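Local coordinates for protein kinase domain-containing protein (PDB 6Z3U) that probably phosphorylates serine and threonine residues, including those of the RNA polymerase II tail repeats, as the cyclin-dependent kinase of the CAK complex, at residues I290-F295 with R348-V352. Sequence-based numbering, arbitrary orientation.
Sequences IIRSPF and RFGAV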
# COMPACT_ATOMS: atom_id res chain seq x y z
N ILE B 290 -19.26 -3.45 -25.48
CA ILE B 290 -19.98 -4.15 -26.54
C ILE B 290 -21.15 -3.32 -27.04
O ILE B 290 -21.40 -3.24 -28.25
CB ILE B 290 -20.43 -5.54 -26.05
CG1 ILE B 290 -19.22 -6.44 -25.80
CG2 ILE B 290 -21.38 -6.17 -27.05
CD1 ILE B 290 -19.54 -7.71 -25.06
N ILE B 291 -21.90 -2.70 -26.13
CA ILE B 291 -23.06 -1.90 -26.51
C ILE B 291 -22.76 -0.41 -26.56
O ILE B 291 -23.65 0.39 -26.87
CB ILE B 291 -24.25 -2.17 -25.57
CG1 ILE B 291 -23.92 -1.76 -24.13
CG2 ILE B 291 -24.63 -3.63 -25.60
CD1 ILE B 291 -25.15 -1.62 -23.25
N ARG B 292 -21.52 -0.00 -26.25
CA ARG B 292 -21.12 1.41 -26.30
C ARG B 292 -22.06 2.29 -25.48
O ARG B 292 -22.34 3.43 -25.84
CB ARG B 292 -21.02 1.92 -27.74
CG ARG B 292 -19.72 1.54 -28.42
CD ARG B 292 -19.54 2.23 -29.76
NE ARG B 292 -18.71 3.43 -29.67
CZ ARG B 292 -18.04 3.96 -30.68
NH1 ARG B 292 -17.32 5.06 -30.50
NH2 ARG B 292 -18.09 3.40 -31.89
N SER B 293 -22.56 1.75 -24.38
CA SER B 293 -23.31 2.52 -23.40
C SER B 293 -23.30 1.75 -22.09
O SER B 293 -23.13 0.53 -22.08
CB SER B 293 -24.75 2.76 -23.87
OG SER B 293 -25.57 1.64 -23.59
N PRO B 294 -23.47 2.44 -20.96
CA PRO B 294 -23.45 1.73 -19.67
C PRO B 294 -24.52 0.65 -19.62
O PRO B 294 -25.66 0.86 -20.03
CB PRO B 294 -23.71 2.84 -18.64
CG PRO B 294 -23.38 4.12 -19.35
CD PRO B 294 -23.70 3.88 -20.79
N PHE B 295 -24.13 -0.52 -19.11
CA PHE B 295 -25.06 -1.64 -19.06
C PHE B 295 -26.20 -1.35 -18.08
O PHE B 295 -27.38 -1.39 -18.45
CB PHE B 295 -24.32 -2.92 -18.66
CG PHE B 295 -25.17 -4.16 -18.69
CD1 PHE B 295 -26.33 -4.22 -19.46
CD2 PHE B 295 -24.82 -5.27 -17.94
CE1 PHE B 295 -27.10 -5.36 -19.48
CE2 PHE B 295 -25.60 -6.41 -17.96
CZ PHE B 295 -26.74 -6.46 -18.73
N ARG B 348 -27.90 -9.62 -27.05
CA ARG B 348 -27.45 -8.24 -26.92
C ARG B 348 -25.94 -8.11 -27.03
O ARG B 348 -25.44 -7.15 -27.62
CB ARG B 348 -27.93 -7.67 -25.59
CG ARG B 348 -27.82 -6.15 -25.47
CD ARG B 348 -28.36 -5.67 -24.13
NE ARG B 348 -28.34 -4.21 -24.03
CZ ARG B 348 -28.72 -3.53 -22.94
NH1 ARG B 348 -28.67 -2.21 -22.94
NH2 ARG B 348 -29.14 -4.18 -21.87
N PHE B 349 -25.19 -9.07 -26.47
CA PHE B 349 -23.73 -8.99 -26.42
C PHE B 349 -23.06 -9.96 -27.39
O PHE B 349 -21.86 -10.22 -27.27
CB PHE B 349 -23.25 -9.24 -24.99
CG PHE B 349 -23.84 -8.30 -23.97
CD1 PHE B 349 -23.38 -7.00 -23.86
CD2 PHE B 349 -24.85 -8.72 -23.12
CE1 PHE B 349 -23.91 -6.14 -22.92
CE2 PHE B 349 -25.39 -7.86 -22.19
CZ PHE B 349 -24.92 -6.57 -22.09
N GLY B 350 -23.81 -10.49 -28.36
CA GLY B 350 -23.27 -11.48 -29.27
C GLY B 350 -22.15 -10.98 -30.16
O GLY B 350 -21.55 -11.78 -30.88
N ALA B 351 -21.85 -9.67 -30.13
CA ALA B 351 -20.80 -9.14 -30.99
C ALA B 351 -19.46 -9.82 -30.75
O ALA B 351 -18.65 -9.96 -31.67
CB ALA B 351 -20.67 -7.63 -30.77
N VAL B 352 -19.19 -10.26 -29.51
CA VAL B 352 -17.93 -10.91 -29.18
C VAL B 352 -18.00 -12.42 -29.34
O VAL B 352 -16.99 -13.11 -29.10
CB VAL B 352 -17.49 -10.57 -27.74
CG1 VAL B 352 -17.13 -9.10 -27.63
CG2 VAL B 352 -18.59 -10.93 -26.73
O HOH W 1 -29.19 -1.83 -20.01
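F349, in the segment 348-352 that lies on helix 342-349, drives the edge of its ring at the face of F295, in a T-shaped stack with centroids 5.1 Å apart and planes at 87°. Followed outward, F349 passes from one partner to the next. Its CB lies beside CD1 and CG2 of I290, and its CD1 meets I290 CG2 at the ring edge. F349 CE1 comes to 3.7 Å from I291 CG2. At the tip, F349 CZ stands over the F295 ring, 3.6 Å from F295 CE1. A long, flat phenylalanine suits this place because both isoleucines can pack along one side while its tip reaches the second ring; F295 suits its own by offering a flat face. I290, with CG1 anti to the carbonyl carbon (chi1 -67°) and CG2 therefore anti to the backbone N, sends CG2 to F349 and A351, while its CD1 goes to V352 CG2 at 3.7 Å. The long chain of R348 runs extended past I291, whose CD1 lies 3.6 Å from R348 NH1, and brings NH2 to the edge of the F295 ring, where a water also accepts a bond from it. Shortening F295 to an alanine would take away the face that F349 CZ meets and would probably open a gap beside it. Helices 276-291 and 342-349 of the kinase C-lobe are thus joined through side chains, with no direct hydrogen bond between the two segments: apolar packing and the ring pair probably give most of the cohesion, while exposed R348 can probably keep its charge solvated at the margin.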